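Local coordinates for protein alpha-galactosidase (PDB 6LCJ) that probably hydrolyses terminal alpha-galactosidic bonds of oligosaccharides, as a hexameric glycosidase of the GH36 family, at residues L106-L111 and G131-A136; L15-L20 and R32-F37; A318-A323 and V343-G348; G44-G49 and A56-P61; D78-L83 and A309-A314. One frame throughout, in Å; residues are numbered along the deposited sequence.

Contact 1 of 5, residues L106-L111 and G131-A136; sequences LGALDL and GAWFLA
Trp-133 dominates one face of this strand pair. Its CG stands anti to the carbonyl carbon (chi1 -59°), which swings the six-membered part of the indole across the partner strand: CE3 lies 3.6 Å from Ala-108 N, and CZ3 3.9 Å from Ala-108 CB. Leu-106, with CG anti to its backbone N, crosses the indole obliquely on the same face and brings CG to 3.8 Å from Trp-133 CE3. The indole NE1 is buried and satisfied by Gly-31 O.

Leu-109, just past the strand, turns CG anti to its carbonyl carbon (chi1 -65°) and lies along the Ala-132 to Phe-134 backbone, CG reaching 4.0 Å from Phe-134 N. The phenyl group of Phe-134 leads off instead toward helix 140-149. Asp-110 has a similar first torsion, and this carries OD2 to Ala-132 N, 3.0 Å away and met nearly along the C-O axis. Between the strands, Gly-107 and Phe-134 exchange two nearly straight bonds, with Phe-134 N 2.7 Å from Gly-107 O. Leu-109 N adds a third backbone bond, to Ala-132 O. This is antiparallel beta pairing, joining strands 102-108 and 132-137 inside the seven-stranded sheet of the N-terminal beta domain.

Contact 2 of 5, residues L15-L20 and R32-F37; sequences LRAEGL and REVRVF
Arg-35 grips Glu-33 side-on: NE and NH2 both donate to the single oxygen OE2, with NE 3.1 Å from Glu-33 OE2. The acceptor lies in the guanidinium plane, and NH2 meets the syn lone pair of OE2. Glu-33 OE1 is salt-bridged to Arg-125, and Arg-35 NH2 also donates to Asp-256 O of a second subunit, whose Gly-257 packs on both residues, so this face of the sheet helps build the hexamer.

Arg-16 and Arg-35 form a hydrogen-bonded backbone pair: Arg-16 N is 2.7 Å from Arg-35 O, and Arg-35 N is 2.9 Å from Arg-16 O. Each donor lies in the plane of the carbonyl it meets. The two arginines project from the same face as extended chains, CB to CB 4.1 Å, and Arg-16 NH1 and Arg-35 NH1 come within 5.6 Å, where the ion pair with Glu-33 probably eases the repulsion. On the arginine side, the ring of Phe-37 turns its edge to Leu-15 CA.

These strands belong to an antiparallel six-stranded sheet of the N-terminal beta domain. At Glu-18 and Gly-19, which both face Trp-30, a classic beta bulge turns the chain out of this pairing and on to strand 26-30.

On the reverse face the contact is apolar. Leu-15 holds CG in the crowded position between N and the carbonyl carbon (chi1 72°), its CB 4.1 Å from Val-36 CG2 and pressed to 3.1 Å from Arg-35 O. Beside it, Ala-17 CB meets Val-34 CG1 at 3.9 Å.

Contact 3 of 5, residues A318-A323 and V343-G348; sequences ARYRKA and VLASLG
Two polar side chains of helix 317-331 reach the loop at 343-348. The charged one is Arg-321, whose CG is anti to the backbone N but whose chain bends at chi2 (97°), bringing the guanidinium edge-on against two backbone carbonyls. NH1 serves both: it lies 2.9 Å from Ala-345 O and a very short 2.5 Å from Leu-347 O. Each oxygen sits close to the guanidinium plane, yet the donor stands above both carbonyl planes, 52° out of the one at Ala-345. NH2 adds a weak bond to Leu-347 O, so that oxygen is clasped by both terminal nitrogens. The guanidinium thus probably steadies the end of the irregularly helical turn 343-346 and Leu-347 after it.

The neutral bond is Tyr-320 OH donating to Ser-346 OG, 2.6 Å apart, with OG at the ring edge near its plane. Ser-346 OG is also bonded to Pro-342 O, so the hydroxyls and carbonyl form a short buried hydrogen-bonded chain.

Apolar contact is slight: the tyrosine, CG anti to the backbone N (chi1 168°), sets CD2 4.1 Å from Ala-345 CB, while Phe-338 and Pro-342 also touch it. The contact ties helix 317-331 to the loop after the next strand, 335-338, within the TIM barrel.

Contact 4 of 5, residues G44-G49 and A56-P61; sequences GFFRHG and AAWVDP
Phe-46 and Trp-58 make the apolar centre. The CB of Phe-46 sits squarely over the six-membered ring of the indole, 3.7 Å from its centroid and 6° off its normal, a CH-pi contact. The phenyl ring beyond turns its edge to the indole face: with CG anti to the backbone N (chi1 178°), the two side chains cross at about a right angle, the ring planes at 54°. In this edge-to-face pair the Phe-46 ring centroid is 5.4 Å from that of the Trp-58 five-membered ring. Arg-97 adds a cation-pi contact to Trp-58.

On the reverse face Phe-45 and Val-59 lie side by side, Phe-45 CD2 4.1 Å from Val-59 CG2, and Pro-61 closes in with its CG 3.9 Å from Phe-45 CB. Arg-47, bent at chi2, leans its CB on Val-59 CG1 and salt-bridges its guanidinium to Asp-78. His-48 has its ring nitrogens bonded to Ser-91 and Arg-390.

The backbones share four bonds, among them Phe-45 N to Val-59 O at 2.9 Å and Arg-47 N to Ala-57 O at 2.8 Å, both in the carbonyl plane. Together they form a beta hairpin, strand 56-59 being an outermost strand of the seven-stranded sheet.

Contact 5 of 5, residues D78-L83 and A309-A314; sequences DDPFLL and AALPGA
Asp-78 opens the segment as a second-shell residue: its OD1 takes the N-H of Asp-79 through the anti lone pair, with Asp-79 N 2.7 Å away, and OD1 also accepts from Trp-50 N. So held, Asp-79 directs its side chain anti to the backbone N (chi1 -177°), and the two carboxylate oxygens divide the work. OD1 receives Phe-81 N at 3.0 Å, the N-cap bond of a weakly bonded helix. OD2 reaches over to the other segment and accepts from Ala-314 N, 3.2 Å away at a bent 146°. Both amides come from above the carboxylate plane. A salt bridge from Arg-114 to OD2 probably keeps the carboxylate ionised in its buried setting. The carboxylate also lies against Gly-313, where CA is 3.6 Å from Asp-79 OD1.

Pro-80 begins the helix and brings the rim of its ring to the loop. CD lies 3.3 Å from Pro-312 O, just after a cis peptide bond, and CG is at a looser 4.4 Å from Leu-311 CD2. Beyond Phe-81, whose ring meets Trp-89 edge-to-face, the chain turns from this loop, and Leu-82 and Leu-83 pack on Arg-47. The result is an N-capping aspartate that also binds the loop after the fourth strand of the TIM barrel, 298-303, joining the N-terminal region to the catalytic domain.

How the contacts relate
Contact 1 and the paired strands of contact 2 lie on facing sheets of the N-terminal beta domain, with residues 19-20 passing into contact 1's sheet; their centres are about 10 Å apart, and they share an apolar interior, Trp-133 NE1 3.6 Å from Val-34 CG1. Contact 4 lies at one edge of contact 1's sheet, beyond strand 93-97. It meets contact 5 through the salt bridge Arg-47 NH2 to Asp-78 OD2 (2.7 Å), and contact 3 through His-48. Leu-111 packs contact 1 on Ala-345. Contacts 3 and 5, bonded by Arg-319 NH2 and Leu-311 O 2.7 Å apart, both involve loops following barrel strands, the side where the active site of GH36 enzymes lies; contact 2 is farthest, about 24 Å between centres.

Contact 1 of 5, residues L106-L111 and G131-A136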
# COMPACT_ATOMS: atom_id res chain seq x y z
N LEU E 106 31.81 -17.10 20.51
CA LEU E 106 32.46 -15.84 20.17
C LEU E 106 31.94 -14.78 21.13
O LEU E 106 30.76 -14.44 21.09
CB LEU E 106 32.17 -15.46 18.72
CG LEU E 106 32.72 -14.09 18.30
CD1 LEU E 106 34.23 -14.20 18.05
CD2 LEU E 106 31.97 -13.53 17.09
N GLY E 107 32.82 -14.25 21.98
CA GLY E 107 32.42 -13.28 22.98
C GLY E 107 33.29 -12.04 23.07
O GLY E 107 34.51 -12.13 23.11
N ALA E 108 32.66 -10.87 23.13
CA ALA E 108 33.41 -9.63 23.25
C ALA E 108 34.10 -9.51 24.61
O ALA E 108 33.54 -9.87 25.65
CB ALA E 108 32.48 -8.44 23.05
N LEU E 109 35.32 -8.98 24.59
CA LEU E 109 36.05 -8.66 25.80
C LEU E 109 36.00 -7.18 26.14
O LEU E 109 36.54 -6.79 27.18
CB LEU E 109 37.51 -9.12 25.66
CG LEU E 109 37.64 -10.64 25.55
CD1 LEU E 109 39.09 -11.07 25.49
CD2 LEU E 109 36.94 -11.33 26.71
N ASP E 110 35.37 -6.35 25.30
CA ASP E 110 35.17 -4.92 25.53
C ASP E 110 33.68 -4.57 25.37
O ASP E 110 32.85 -5.41 25.01
CB ASP E 110 36.00 -4.07 24.55
CG ASP E 110 37.49 -4.29 24.71
OD1 ASP E 110 38.04 -4.00 25.80
OD2 ASP E 110 38.13 -4.74 23.72
N LEU E 111 33.38 -3.30 25.60
CA LEU E 111 32.02 -2.76 25.56
C LEU E 111 31.50 -2.60 24.13
O LEU E 111 32.26 -2.33 23.20
CB LEU E 111 31.97 -1.38 26.22
CG LEU E 111 32.33 -1.25 27.69
CD1 LEU E 111 32.74 0.19 28.00
CD2 LEU E 111 31.15 -1.68 28.54
N GLY E 131 37.75 -3.79 19.23
CA GLY E 131 38.08 -4.44 20.48
C GLY E 131 38.46 -5.88 20.26
O GLY E 131 38.60 -6.35 19.13
N ALA E 132 38.64 -6.57 21.39
CA ALA E 132 39.09 -7.94 21.41
C ALA E 132 37.90 -8.89 21.55
O ALA E 132 36.78 -8.48 21.85
CB ALA E 132 40.08 -8.17 22.56
N TRP E 133 38.19 -10.18 21.36
CA TRP E 133 37.19 -11.22 21.33
C TRP E 133 37.79 -12.48 21.91
O TRP E 133 38.98 -12.76 21.74
CB TRP E 133 36.71 -11.55 19.91
CG TRP E 133 36.10 -10.42 19.19
CD1 TRP E 133 36.75 -9.50 18.42
CD2 TRP E 133 34.71 -10.08 19.14
NE1 TRP E 133 35.85 -8.61 17.90
CE2 TRP E 133 34.59 -8.94 18.32
CE3 TRP E 133 33.56 -10.62 19.70
CZ2 TRP E 133 33.36 -8.34 18.06
CZ3 TRP E 133 32.33 -10.01 19.44
CH2 TRP E 133 32.25 -8.88 18.63
N PHE E 134 36.95 -13.26 22.59
CA PHE E 134 37.31 -14.60 23.00
C PHE E 134 36.62 -15.56 22.04
O PHE E 134 35.43 -15.39 21.75
CB PHE E 134 36.88 -14.89 24.43
CG PHE E 134 37.26 -16.26 24.90
CD1 PHE E 134 38.59 -16.65 24.90
CD2 PHE E 134 36.30 -17.16 25.32
CE1 PHE E 134 38.96 -17.91 25.32
CE2 PHE E 134 36.66 -18.43 25.73
CZ PHE E 134 38.01 -18.80 25.74
N LEU E 135 37.38 -16.52 21.51
CA LEU E 135 36.81 -17.53 20.63
C LEU E 135 37.24 -18.90 21.13
O LEU E 135 38.42 -19.12 21.41
CB LEU E 135 37.26 -17.33 19.18
CG LEU E 135 37.05 -18.51 18.23
CD1 LEU E 135 35.59 -18.64 17.86
CD2 LEU E 135 37.93 -18.40 17.00
N ALA E 136 36.28 -19.81 21.23
CA ALA E 136 36.54 -21.10 21.83
C ALA E 136 35.59 -22.12 21.21
O ALA E 136 34.52 -21.78 20.72
CB ALA E 136 36.38 -21.05 23.35

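Contact 2 of 5, residues L15-L20 and R32-F37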
# COMPACT_ATOMS: atom_id res chain seq x y z
N LEU E 15 38.28 -18.30 9.98
CA LEU E 15 37.79 -17.04 10.51
C LEU E 15 38.45 -15.88 9.81
O LEU E 15 39.50 -16.01 9.17
CB LEU E 15 38.02 -16.90 12.02
CG LEU E 15 39.49 -16.67 12.34
CD1 LEU E 15 39.70 -15.69 13.45
CD2 LEU E 15 40.01 -17.98 12.69
N ARG E 16 37.84 -14.72 9.99
CA ARG E 16 38.35 -13.47 9.46
C ARG E 16 38.46 -12.49 10.61
O ARG E 16 37.45 -12.11 11.20
CB ARG E 16 37.43 -12.94 8.37
CG ARG E 16 38.18 -12.17 7.33
CD ARG E 16 37.24 -11.68 6.28
NE ARG E 16 37.84 -10.58 5.55
CZ ARG E 16 37.52 -10.28 4.30
NH1 ARG E 16 36.61 -11.01 3.65
NH2 ARG E 16 38.11 -9.25 3.71
N ALA E 17 39.69 -12.09 10.92
CA ALA E 17 39.94 -11.15 11.99
C ALA E 17 41.23 -10.41 11.66
O ALA E 17 41.98 -10.81 10.78
CB ALA E 17 40.03 -11.85 13.35
N GLU E 18 41.46 -9.31 12.38
CA GLU E 18 42.67 -8.52 12.14
C GLU E 18 43.86 -9.03 12.93
O GLU E 18 45.00 -8.75 12.55
CB GLU E 18 42.43 -7.06 12.47
CG GLU E 18 41.24 -6.48 11.75
CD GLU E 18 41.09 -5.00 12.02
OE1 GLU E 18 39.93 -4.52 11.99
OE2 GLU E 18 42.12 -4.32 12.28
N GLY E 19 43.64 -9.75 14.02
CA GLY E 19 44.74 -10.31 14.78
C GLY E 19 44.28 -11.54 15.54
O GLY E 19 43.08 -11.80 15.68
N LEU E 20 45.26 -12.29 16.04
CA LEU E 20 44.97 -13.50 16.78
C LEU E 20 46.12 -13.77 17.74
O LEU E 20 47.29 -13.60 17.38
CB LEU E 20 44.74 -14.69 15.83
CG LEU E 20 44.45 -16.05 16.46
CD1 LEU E 20 43.59 -16.89 15.53
CD2 LEU E 20 45.73 -16.82 16.80
N ARG E 32 37.13 -4.66 14.78
CA ARG E 32 35.79 -4.11 14.85
C ARG E 32 34.76 -5.12 14.37
O ARG E 32 33.68 -5.23 14.95
CB ARG E 32 35.71 -2.82 14.03
CG ARG E 32 34.71 -1.81 14.58
CD ARG E 32 34.12 -0.93 13.49
NE ARG E 32 32.89 -0.26 13.91
CZ ARG E 32 31.73 -0.35 13.24
NH1 ARG E 32 31.65 -1.08 12.13
NH2 ARG E 32 30.65 0.28 13.68
N GLU E 33 35.08 -5.87 13.33
CA GLU E 33 34.21 -6.94 12.87
C GLU E 33 35.02 -8.22 12.69
O GLU E 33 36.13 -8.18 12.14
CB GLU E 33 33.51 -6.59 11.55
CG GLU E 33 32.40 -7.58 11.25
CD GLU E 33 31.62 -7.25 10.01
OE1 GLU E 33 31.23 -6.07 9.83
OE2 GLU E 33 31.41 -8.18 9.20
N VAL E 34 34.49 -9.33 13.18
CA VAL E 34 35.15 -10.62 13.05
C VAL E 34 34.12 -11.63 12.55
O VAL E 34 32.93 -11.53 12.84
CB VAL E 34 35.80 -11.10 14.37
CG1 VAL E 34 36.87 -10.10 14.83
CG2 VAL E 34 34.76 -11.32 15.46
N ARG E 35 34.60 -12.59 11.77
CA ARG E 35 33.74 -13.61 11.19
C ARG E 35 34.34 -14.97 11.50
O ARG E 35 35.51 -15.21 11.22
CB ARG E 35 33.61 -13.41 9.68
CG ARG E 35 33.04 -12.07 9.31
CD ARG E 35 32.36 -12.09 7.96
NE ARG E 35 31.70 -10.82 7.70
CZ ARG E 35 31.22 -10.45 6.52
NH1 ARG E 35 31.33 -11.26 5.48
NH2 ARG E 35 30.62 -9.27 6.40
N VAL E 36 33.54 -15.84 12.10
CA VAL E 36 33.97 -17.18 12.47
C VAL E 36 33.02 -18.16 11.80
O VAL E 36 31.80 -17.99 11.89
CB VAL E 36 33.97 -17.37 14.00
CG1 VAL E 36 34.34 -18.79 14.35
CG2 VAL E 36 34.92 -16.39 14.67
N PHE E 37 33.58 -19.17 11.12
CA PHE E 37 32.72 -20.12 10.42
C PHE E 37 32.78 -21.46 11.12
O PHE E 37 33.87 -21.98 11.36
CB PHE E 37 33.13 -20.26 8.95
CG PHE E 37 33.14 -18.96 8.21
CD1 PHE E 37 32.04 -18.55 7.48
CD2 PHE E 37 34.25 -18.13 8.28
CE1 PHE E 37 32.05 -17.34 6.83
CE2 PHE E 37 34.27 -16.91 7.63
CZ PHE E 37 33.17 -16.51 6.90

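Contact 3 of 5, residues A318-A323 and V343-G348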
# COMPACT_ATOMS: atom_id res chain seq x y z
N ALA E 318 29.49 2.57 26.54
CA ALA E 318 30.60 3.39 27.05
C ALA E 318 30.12 4.51 27.98
O ALA E 318 30.72 4.73 29.04
CB ALA E 318 31.42 3.98 25.90
N ARG E 319 29.06 5.24 27.60
CA ARG E 319 28.47 6.21 28.52
C ARG E 319 27.98 5.53 29.79
O ARG E 319 28.18 6.04 30.91
CB ARG E 319 27.29 6.95 27.88
CG ARG E 319 27.65 7.98 26.82
CD ARG E 319 26.42 8.43 26.03
NE ARG E 319 25.20 7.93 26.65
CZ ARG E 319 24.17 7.42 25.96
NH1 ARG E 319 24.23 7.39 24.63
NH2 ARG E 319 23.10 6.95 26.62
N TYR E 320 27.30 4.39 29.64
CA TYR E 320 26.72 3.69 30.78
C TYR E 320 27.79 3.29 31.78
O TYR E 320 27.62 3.45 33.00
CB TYR E 320 25.95 2.46 30.30
CG TYR E 320 25.54 1.50 31.39
CD1 TYR E 320 24.38 1.72 32.14
CD2 TYR E 320 26.29 0.36 31.66
CE1 TYR E 320 24.00 0.82 33.14
CE2 TYR E 320 25.92 -0.54 32.65
CZ TYR E 320 24.78 -0.31 33.38
OH TYR E 320 24.42 -1.21 34.36
N ARG E 321 28.92 2.77 31.29
CA ARG E 321 29.94 2.27 32.19
C ARG E 321 30.57 3.41 33.00
O ARG E 321 30.84 3.25 34.20
CB ARG E 321 30.99 1.50 31.40
CG ARG E 321 32.11 0.98 32.24
CD ARG E 321 31.86 -0.45 32.60
NE ARG E 321 32.98 -1.03 33.33
CZ ARG E 321 32.91 -2.18 33.98
NH1 ARG E 321 31.78 -2.87 33.99
NH2 ARG E 321 33.97 -2.65 34.63
N LYS E 322 30.82 4.56 32.36
CA LYS E 322 31.37 5.71 33.08
C LYS E 322 30.38 6.25 34.10
O LYS E 322 30.77 6.61 35.22
CB LYS E 322 31.78 6.80 32.10
CG LYS E 322 32.99 6.45 31.26
CD LYS E 322 33.26 7.49 30.17
CE LYS E 322 33.78 6.86 28.86
NZ LYS E 322 33.02 7.37 27.67
N ALA E 323 29.09 6.30 33.77
CA ALA E 323 28.09 6.74 34.74
C ALA E 323 28.03 5.78 35.93
O ALA E 323 28.00 6.21 37.09
CB ALA E 323 26.72 6.85 34.08
N VAL E 343 23.76 -6.52 30.89
CA VAL E 343 24.35 -7.59 31.68
C VAL E 343 25.88 -7.51 31.65
O VAL E 343 26.53 -7.33 32.68
CB VAL E 343 23.82 -8.96 31.21
CG1 VAL E 343 24.69 -10.07 31.74
CG2 VAL E 343 22.38 -9.13 31.69
N LEU E 344 26.48 -7.61 30.46
CA LEU E 344 27.93 -7.73 30.41
C LEU E 344 28.62 -6.42 30.77
O LEU E 344 29.64 -6.43 31.47
CB LEU E 344 28.35 -8.22 29.03
CG LEU E 344 27.77 -9.62 28.78
CD1 LEU E 344 28.02 -10.15 27.37
CD2 LEU E 344 28.31 -10.60 29.82
N ALA E 345 28.07 -5.28 30.34
CA ALA E 345 28.70 -4.00 30.64
C ALA E 345 28.65 -3.63 32.13
O ALA E 345 29.32 -2.68 32.54
CB ALA E 345 28.06 -2.89 29.79
N SER E 346 27.85 -4.35 32.93
CA SER E 346 27.75 -4.12 34.37
C SER E 346 28.80 -4.86 35.16
O SER E 346 29.00 -4.55 36.34
CB SER E 346 26.37 -4.54 34.89
OG SER E 346 25.34 -3.66 34.45
N LEU E 347 29.47 -5.83 34.55
CA LEU E 347 30.38 -6.69 35.29
C LEU E 347 31.56 -5.89 35.84
O LEU E 347 32.09 -4.99 35.18
CB LEU E 347 30.88 -7.81 34.39
CG LEU E 347 29.82 -8.79 33.86
CD1 LEU E 347 30.44 -9.86 32.94
CD2 LEU E 347 29.09 -9.43 35.04
N GLY E 348 31.96 -6.21 37.07
CA GLY E 348 32.99 -5.48 37.76
C GLY E 348 32.50 -4.32 38.60
O GLY E 348 33.22 -3.88 39.49

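Contact 4 of 5, residues G44-G49 and A56-P61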
# COMPACT_ATOMS: atom_id res chain seq x y z
N GLY E 44 21.84 -24.82 16.66
CA GLY E 44 21.37 -23.80 17.57
C GLY E 44 22.29 -22.59 17.59
O GLY E 44 23.50 -22.70 17.39
N PHE E 45 21.69 -21.43 17.83
CA PHE E 45 22.41 -20.19 18.06
C PHE E 45 22.11 -19.73 19.49
O PHE E 45 20.94 -19.70 19.90
CB PHE E 45 22.00 -19.11 17.05
CG PHE E 45 22.47 -17.69 17.41
CD1 PHE E 45 23.82 -17.40 17.60
CD2 PHE E 45 21.55 -16.65 17.54
CE1 PHE E 45 24.24 -16.10 17.91
CE2 PHE E 45 21.97 -15.34 17.84
CZ PHE E 45 23.31 -15.07 18.03
N PHE E 46 23.16 -19.39 20.23
CA PHE E 46 22.95 -18.84 21.57
C PHE E 46 22.64 -17.35 21.45
O PHE E 46 23.49 -16.53 21.08
CB PHE E 46 24.15 -19.07 22.47
CG PHE E 46 23.98 -18.47 23.83
CD1 PHE E 46 23.00 -18.94 24.68
CD2 PHE E 46 24.77 -17.40 24.25
CE1 PHE E 46 22.82 -18.38 25.94
CE2 PHE E 46 24.60 -16.85 25.51
CZ PHE E 46 23.62 -17.34 26.36
N ARG E 47 21.41 -16.99 21.79
CA ARG E 47 20.91 -15.64 21.63
C ARG E 47 20.98 -14.98 23.00
O ARG E 47 20.14 -15.23 23.87
CB ARG E 47 19.49 -15.68 21.08
CG ARG E 47 18.98 -14.35 20.57
CD ARG E 47 18.24 -13.58 21.66
NE ARG E 47 17.76 -12.31 21.15
CZ ARG E 47 17.26 -11.34 21.90
NH1 ARG E 47 17.18 -11.50 23.22
NH2 ARG E 47 16.84 -10.21 21.35
N HIS E 48 22.00 -14.15 23.21
CA HIS E 48 22.17 -13.45 24.48
C HIS E 48 21.55 -12.04 24.41
O HIS E 48 22.06 -11.16 23.72
CB HIS E 48 23.63 -13.35 24.88
CG HIS E 48 23.79 -12.80 26.26
ND1 HIS E 48 24.36 -11.57 26.51
CD2 HIS E 48 23.35 -13.27 27.45
CE1 HIS E 48 24.30 -11.32 27.81
NE2 HIS E 48 23.69 -12.34 28.40
N GLY E 49 20.47 -11.84 25.16
CA GLY E 49 19.84 -10.53 25.21
C GLY E 49 20.67 -9.49 25.95
O GLY E 49 21.63 -9.79 26.68
N ALA E 56 17.64 -14.64 27.07
CA ALA E 56 18.85 -15.40 26.79
C ALA E 56 18.44 -16.86 26.63
O ALA E 56 17.89 -17.46 27.56
CB ALA E 56 19.88 -15.24 27.90
N ALA E 57 18.70 -17.43 25.45
CA ALA E 57 18.28 -18.80 25.18
C ALA E 57 18.91 -19.27 23.88
O ALA E 57 19.39 -18.47 23.08
CB ALA E 57 16.75 -18.92 25.10
N TRP E 58 18.88 -20.60 23.67
CA TRP E 58 19.26 -21.20 22.40
C TRP E 58 18.07 -21.17 21.45
O TRP E 58 16.97 -21.60 21.81
CB TRP E 58 19.72 -22.65 22.60
CG TRP E 58 21.07 -22.77 23.26
CD1 TRP E 58 21.33 -22.90 24.60
CD2 TRP E 58 22.35 -22.73 22.61
NE1 TRP E 58 22.69 -22.96 24.82
CE2 TRP E 58 23.34 -22.86 23.62
CE3 TRP E 58 22.75 -22.60 21.28
CZ2 TRP E 58 24.70 -22.87 23.33
CZ3 TRP E 58 24.11 -22.60 20.99
CH2 TRP E 58 25.07 -22.74 22.02
N VAL E 59 18.28 -20.65 20.25
CA VAL E 59 17.21 -20.56 19.26
C VAL E 59 17.66 -21.23 17.96
O VAL E 59 18.84 -21.54 17.75
CB VAL E 59 16.78 -19.10 18.98
CG1 VAL E 59 16.47 -18.38 20.26
CG2 VAL E 59 17.85 -18.37 18.17
N ASP E 60 16.68 -21.45 17.08
CA ASP E 60 16.92 -21.99 15.76
C ASP E 60 17.21 -20.84 14.81
O ASP E 60 16.30 -20.04 14.54
CB ASP E 60 15.71 -22.79 15.30
CG ASP E 60 15.93 -23.53 13.98
OD1 ASP E 60 16.95 -23.29 13.28
OD2 ASP E 60 15.06 -24.36 13.65
N PRO E 61 18.43 -20.70 14.28
CA PRO E 61 18.71 -19.57 13.40
C PRO E 61 18.05 -19.70 12.05
O PRO E 61 18.18 -18.78 11.23
CB PRO E 61 20.24 -19.59 13.26
CG PRO E 61 20.70 -20.89 13.86
CD PRO E 61 19.51 -21.71 14.25

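Contact 5 of 5, residues D78-L83 and A309-A314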
# COMPACT_ATOMS: atom_id res chain seq x y z
N ASP E 78 14.85 -5.02 25.44
CA ASP E 78 16.15 -5.44 24.92
C ASP E 78 16.83 -4.24 24.28
O ASP E 78 16.28 -3.13 24.25
CB ASP E 78 15.96 -6.60 23.92
CG ASP E 78 17.13 -7.59 23.92
OD1 ASP E 78 18.29 -7.17 24.12
OD2 ASP E 78 16.87 -8.80 23.68
N ASP E 79 18.04 -4.46 23.80
CA ASP E 79 18.68 -3.55 22.86
C ASP E 79 17.75 -3.33 21.67
O ASP E 79 17.45 -4.29 20.95
CB ASP E 79 20.02 -4.16 22.42
CG ASP E 79 20.83 -3.27 21.50
OD1 ASP E 79 20.28 -2.40 20.78
OD2 ASP E 79 22.07 -3.47 21.48
N PRO E 80 17.27 -2.10 21.43
CA PRO E 80 16.30 -1.88 20.34
C PRO E 80 16.77 -2.39 18.99
O PRO E 80 15.95 -2.86 18.20
CB PRO E 80 16.11 -0.36 20.34
CG PRO E 80 16.41 0.05 21.75
CD PRO E 80 17.53 -0.86 22.20
N PHE E 81 18.08 -2.33 18.71
CA PHE E 81 18.59 -2.90 17.46
C PHE E 81 18.25 -4.38 17.36
O PHE E 81 17.73 -4.84 16.33
CB PHE E 81 20.09 -2.69 17.36
CG PHE E 81 20.71 -3.29 16.13
CD1 PHE E 81 21.11 -4.63 16.12
CD2 PHE E 81 20.89 -2.54 14.98
CE1 PHE E 81 21.67 -5.20 14.99
CE2 PHE E 81 21.45 -3.10 13.85
CZ PHE E 81 21.84 -4.44 13.85
N LEU E 82 18.54 -5.15 18.41
CA LEU E 82 18.27 -6.58 18.42
C LEU E 82 16.81 -6.91 18.15
O LEU E 82 16.51 -8.03 17.73
CB LEU E 82 18.65 -7.18 19.78
CG LEU E 82 20.04 -7.77 20.03
CD1 LEU E 82 21.13 -6.89 19.47
CD2 LEU E 82 20.22 -7.96 21.52
N LEU E 83 15.90 -5.98 18.39
CA LEU E 83 14.47 -6.23 18.28
C LEU E 83 13.87 -5.71 16.97
O LEU E 83 12.75 -6.09 16.64
CB LEU E 83 13.72 -5.60 19.46
CG LEU E 83 14.01 -6.18 20.85
CD1 LEU E 83 13.13 -5.53 21.88
CD2 LEU E 83 13.82 -7.70 20.85
N ALA E 309 20.19 4.23 31.17
CA ALA E 309 21.46 4.93 31.08
C ALA E 309 22.30 4.51 29.88
O ALA E 309 23.33 5.14 29.61
CB ALA E 309 22.25 4.72 32.37
N ALA E 310 21.90 3.45 29.17
CA ALA E 310 22.71 2.91 28.07
C ALA E 310 21.98 2.96 26.74
O ALA E 310 22.46 2.39 25.75
CB ALA E 310 23.15 1.48 28.38
N LEU E 311 20.85 3.64 26.66
CA LEU E 311 20.19 3.77 25.37
C LEU E 311 21.11 4.50 24.38
O LEU E 311 21.93 5.33 24.77
CB LEU E 311 18.86 4.51 25.54
CG LEU E 311 17.85 3.57 26.23
CD1 LEU E 311 16.65 4.33 26.79
CD2 LEU E 311 17.39 2.41 25.31
N PRO E 312 21.02 4.17 23.08
CA PRO E 312 20.05 3.29 22.43
C PRO E 312 20.48 1.85 22.30
O PRO E 312 19.97 1.16 21.43
CB PRO E 312 19.91 3.93 21.04
CG PRO E 312 21.21 4.67 20.80
CD PRO E 312 21.99 4.69 22.11
N GLY E 313 21.40 1.37 23.12
CA GLY E 313 21.81 -0.01 23.02
C GLY E 313 23.31 -0.13 23.12
O GLY E 313 23.93 0.62 23.88
N ALA E 314 23.90 -1.04 22.34
CA ALA E 314 25.34 -1.25 22.38
C ALA E 314 26.11 0.05 22.28
O ALA E 314 27.17 0.20 22.89
CB ALA E 314 25.77 -2.21 21.26